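Local coordinates for protein transcriptional regulator ComR (Streptococcus vestibularis F0396, PDB 6HU8) that probably binds DNA as a peptide-responsive transcriptional regulator of the RNPP family, controlling competence in the ComRS signalling system, at residues A[271-275]-A[290-294]; A[118-122]-A[161-165]. One frame throughout, in Å; residues are numbered along the deposited sequence.

Both contacts join helices of the all-helical tetratricopeptide region of ComR, and they come in series along the chain: contact 2 closes before contact 1 begins. Their centres lie about 33 Å apart and their nearest atoms about 23 Å. Contact 2 is buried, its centre about 6 Å from the centre of the chain, and joins two helices with a third between them in the chain. Contact 1, about 28 Å from that centre, pairs two successive helices near the C-terminus and is partly buried. Contact 1 is antiparallel with a salt bridge on its partly exposed side; contact 2 crosses at 49° around a polar asparagine. The protein is in its apo form, without bound signalling peptide.

Contact 1: residues A[271-275]-A[290-294]; sequences YDKAI and TRAEK
Lys-294 lies over the ring of Tyr-271, its CA 3.6 Å from the ring centroid and 7° off the normal, a CH-pi contact made by the start of the residue. The side chain then runs past the tyrosine in the opposite direction, CG passing Tyr-271 CB. With CG anti to the backbone N (chi1 175°) and the remaining torsions extended, the chain reaches its full length and brings NZ to Asp-272. There NZ donates to OD1 of Asp-272 at 2.7 Å, on the syn side and slightly out of the carboxylate plane, forming a salt bridge. Lysine suits this place because its methylenes cover apolar neighbours, CD lying 3.8 Å from Ile-275 CD1, while its ammonium reaches the partly exposed Asp-272. At the edge of the same ring, Glu-293 CG comes 3.3 Å from Tyr-271 OH.

Successive helices 264-279 and 285-296 pair here as an antiparallel helical hairpin, as is common in tetratricopeptide-type folds, with segment axes 9.6 Å apart at 166°. At the other end Thr-290 turns its methyl into the interface: CG2 sits 3.6 Å from Ala-274 CB and equally close to Ile-275 CG1. The small alanine leaves room for that methyl, and the threonine hydroxyl is satisfied by Leu-286 O, within its own helix. Arg-291 lays one guanidinium face against Ile-275 CG2, with NH2 at 3.6 Å; Glu-287 holds this group by a salt bridge.

Farther out, Tyr-271 OH hydrogen-bonds with Asp-297 and Lys-255, and Lys-255 also makes a salt bridge with Glu-293, so the phenol and the glutamate share a cationic partner on helix 246-261. That helix packs against the hairpin, Ile-251 touching Thr-290 and Ala-254 touching Tyr-271.

Contact 2: residues A[118-122]-A[161-165]; sequences EELLT and NDLLV
Asn-161 brings its amide between Glu-119 and Thr-122, and the closest part of the contact gathers around it. Its ND2 donates to Glu-119 OE2 at 2.8 Å with a nearly straight N-H...O angle of 168°. The acceptor lies in the amide plane but is approached from above the carboxylate plane, the two flat groups being steeply turned against each other. Glu-119 CB points away from the other helix; CG is anti to the carbonyl carbon, and a bend at chi2 (-62°) turns the carboxylate back toward the asparagine. On the other side of the amide, OD1 lies 3.0 Å from Thr-122 OG1, a weak hydrogen bond whose proton could instead serve Glu-118 O. An asparagine suits this partly exposed place, since one amide offers both a donor and an acceptor.

Helices 117-131 and 160-173, separated in sequence by helix 139-152, cross here at 49° within the tetratricopeptide-type helical array, their segment axes 10.0 Å apart. Helix 139-152 itself packs on Leu-121 through Val-141 and Leu-148.

Beyond the amide, Thr-122 CG2 packs at 3.6 Å on Leu-164 CD1, so the branched threonine serves polar and apolar neighbours at once. The fit is looser at Leu-121, where CD2 meets Val-165 CG2 at 4.0 Å. Looser still is Glu-118, whose CB stays 4.5 Å from Asn-161 ND2; the residue is partly exposed, and its carboxylate leads away to hydrogen-bond with Ser-48 in the HTH region. Lys-82 links the polar cluster outward, bonding Glu-119 OE1 and Asn-161 OD1, while Tyr-78 also hydrogen-bonds with Glu-119 OE1; the lysine charge probably favours an ionised glutamate.

Contact 1: residues A[271-275]-A[290-294]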
# COMPACT_ATOMS: atom_id res chain seq x y z
N TYR A 271 22.75 7.31 -14.66
CA TYR A 271 21.88 7.23 -15.83
C TYR A 271 22.37 6.15 -16.80
O TYR A 271 21.55 5.44 -17.40
CB TYR A 271 21.80 8.57 -16.57
CG TYR A 271 20.63 9.43 -16.14
CD1 TYR A 271 19.31 9.03 -16.35
CD2 TYR A 271 20.85 10.67 -15.53
CE1 TYR A 271 18.23 9.81 -15.94
CE2 TYR A 271 19.78 11.46 -15.13
CZ TYR A 271 18.48 11.03 -15.34
OH TYR A 271 17.43 11.83 -14.94
N ASP A 272 23.68 6.02 -16.96
CA ASP A 272 24.21 5.02 -17.88
C ASP A 272 23.93 3.60 -17.40
O ASP A 272 23.65 2.71 -18.22
CB ASP A 272 25.72 5.20 -18.10
CG ASP A 272 26.05 6.30 -19.09
OD1 ASP A 272 25.13 6.82 -19.76
OD2 ASP A 272 27.25 6.62 -19.23
N LYS A 273 24.01 3.38 -16.09
CA LYS A 273 23.57 2.12 -15.51
C LYS A 273 22.10 1.85 -15.81
O LYS A 273 21.73 0.72 -16.17
CB LYS A 273 23.77 2.12 -13.99
CG LYS A 273 25.20 1.87 -13.55
CD LYS A 273 25.31 1.89 -12.03
CE LYS A 273 26.76 1.75 -11.57
NZ LYS A 273 26.95 2.06 -10.13
N ALA A 274 21.25 2.86 -15.63
CA ALA A 274 19.83 2.75 -15.99
C ALA A 274 19.62 2.39 -17.46
O ALA A 274 18.76 1.55 -17.79
CB ALA A 274 19.09 4.08 -15.66
N ILE A 275 20.38 3.02 -18.35
CA ILE A 275 20.25 2.77 -19.78
C ILE A 275 20.71 1.33 -20.10
O ILE A 275 20.02 0.59 -20.82
CB ILE A 275 21.09 3.77 -20.62
CG1 ILE A 275 20.42 5.15 -20.61
CG2 ILE A 275 21.20 3.30 -22.05
CD1 ILE A 275 21.31 6.24 -21.15
N THR A 290 14.40 6.30 -20.69
CA THR A 290 15.53 6.57 -19.81
C THR A 290 16.57 7.47 -20.48
O THR A 290 17.10 8.39 -19.85
CB THR A 290 16.21 5.27 -19.36
OG1 THR A 290 15.30 4.53 -18.54
CG2 THR A 290 17.47 5.57 -18.55
N ARG A 291 16.83 7.19 -21.76
CA ARG A 291 17.77 7.98 -22.55
C ARG A 291 17.25 9.41 -22.68
O ARG A 291 18.02 10.35 -22.58
CB ARG A 291 17.96 7.33 -23.93
CG ARG A 291 19.25 7.67 -24.61
CD ARG A 291 19.35 7.03 -26.01
NE ARG A 291 19.55 5.58 -25.96
CZ ARG A 291 20.71 5.02 -25.67
NH1 ARG A 291 21.76 5.80 -25.41
NH2 ARG A 291 20.83 3.69 -25.64
N ALA A 292 15.94 9.56 -22.86
CA ALA A 292 15.36 10.89 -22.96
C ALA A 292 15.45 11.65 -21.64
O ALA A 292 15.60 12.87 -21.63
CB ALA A 292 13.92 10.80 -23.41
N GLU A 293 15.35 10.93 -20.52
CA GLU A 293 15.35 11.58 -19.21
C GLU A 293 16.76 12.07 -18.88
O GLU A 293 16.94 13.16 -18.33
CB GLU A 293 14.84 10.62 -18.14
CG GLU A 293 14.71 11.25 -16.76
CD GLU A 293 13.47 12.13 -16.63
OE1 GLU A 293 12.67 12.16 -17.59
OE2 GLU A 293 13.29 12.79 -15.58
N LYS A 294 17.76 11.26 -19.22
CA LYS A 294 19.17 11.62 -19.10
C LYS A 294 19.46 12.91 -19.86
O LYS A 294 20.17 13.80 -19.37
CB LYS A 294 20.07 10.48 -19.62
CG LYS A 294 21.57 10.82 -19.64
CD LYS A 294 22.39 9.75 -20.37
CE LYS A 294 23.88 10.01 -20.19
NZ LYS A 294 24.75 9.13 -21.04

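Contact 2: residues A[118-122]-A[161-165]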
# COMPACT_ATOMS: atom_id res chain seq x y z
N GLU A 118 -10.90 -3.86 5.05
CA GLU A 118 -9.50 -3.67 4.67
C GLU A 118 -9.19 -4.17 3.26
O GLU A 118 -8.35 -3.60 2.58
CB GLU A 118 -8.57 -4.39 5.65
CG GLU A 118 -8.81 -4.04 7.09
CD GLU A 118 -9.76 -5.01 7.78
OE1 GLU A 118 -10.96 -5.08 7.39
OE2 GLU A 118 -9.29 -5.68 8.73
N GLU A 119 -9.83 -5.26 2.86
CA GLU A 119 -9.65 -5.76 1.51
C GLU A 119 -10.28 -4.80 0.51
O GLU A 119 -9.69 -4.49 -0.54
CB GLU A 119 -10.25 -7.16 1.36
CG GLU A 119 -9.48 -8.25 2.13
CD GLU A 119 -8.03 -8.42 1.66
OE1 GLU A 119 -7.77 -8.33 0.44
OE2 GLU A 119 -7.15 -8.65 2.52
N LEU A 120 -11.47 -4.32 0.85
CA LEU A 120 -12.19 -3.40 -0.01
C LEU A 120 -11.41 -2.12 -0.19
O LEU A 120 -11.39 -1.57 -1.28
CB LEU A 120 -13.58 -3.09 0.56
CG LEU A 120 -14.60 -4.23 0.40
CD1 LEU A 120 -15.87 -3.95 1.20
CD2 LEU A 120 -14.91 -4.40 -1.08
N LEU A 121 -10.80 -1.63 0.89
CA LEU A 121 -9.96 -0.42 0.80
C LEU A 121 -8.76 -0.65 -0.11
O LEU A 121 -8.36 0.24 -0.87
CB LEU A 121 -9.47 0.03 2.18
CG LEU A 121 -8.50 1.23 2.10
CD1 LEU A 121 -9.25 2.49 1.71
CD2 LEU A 121 -7.75 1.44 3.42
N THR A 122 -8.17 -1.84 -0.03
CA THR A 122 -7.05 -2.17 -0.90
C THR A 122 -7.43 -1.97 -2.36
O THR A 122 -6.65 -1.44 -3.16
CB THR A 122 -6.55 -3.62 -0.67
OG1 THR A 122 -5.69 -3.64 0.48
CG2 THR A 122 -5.76 -4.11 -1.87
N ASN A 161 -1.46 -5.56 2.64
CA ASN A 161 -2.47 -4.52 2.79
C ASN A 161 -1.90 -3.29 3.50
O ASN A 161 -2.21 -2.15 3.11
CB ASN A 161 -3.71 -5.02 3.57
CG ASN A 161 -4.55 -5.99 2.78
OD1 ASN A 161 -4.41 -6.10 1.56
ND2 ASN A 161 -5.43 -6.70 3.47
N ASP A 162 -1.10 -3.50 4.54
CA ASP A 162 -0.46 -2.37 5.24
C ASP A 162 0.39 -1.53 4.28
O ASP A 162 0.35 -0.29 4.30
CB ASP A 162 0.45 -2.86 6.38
CG ASP A 162 -0.32 -3.50 7.51
OD1 ASP A 162 -1.53 -3.22 7.66
OD2 ASP A 162 0.31 -4.27 8.27
N LEU A 163 1.17 -2.22 3.45
CA LEU A 163 2.04 -1.57 2.47
C LEU A 163 1.23 -0.75 1.49
O LEU A 163 1.67 0.31 1.04
CB LEU A 163 2.89 -2.59 1.71
CG LEU A 163 3.99 -3.26 2.53
CD1 LEU A 163 4.79 -4.17 1.64
CD2 LEU A 163 4.90 -2.24 3.20
N LEU A 164 0.02 -1.21 1.17
CA LEU A 164 -0.81 -0.47 0.23
C LEU A 164 -1.45 0.75 0.91
O LEU A 164 -1.61 1.79 0.28
CB LEU A 164 -1.86 -1.39 -0.39
CG LEU A 164 -1.23 -2.44 -1.32
CD1 LEU A 164 -2.25 -3.44 -1.82
CD2 LEU A 164 -0.54 -1.78 -2.49
N VAL A 165 -1.84 0.63 2.17
CA VAL A 165 -2.30 1.80 2.92
C VAL A 165 -1.17 2.84 2.93
O VAL A 165 -1.39 4.04 2.74
CB VAL A 165 -2.70 1.44 4.37
CG1 VAL A 165 -2.96 2.70 5.18
CG2 VAL A 165 -3.93 0.50 4.38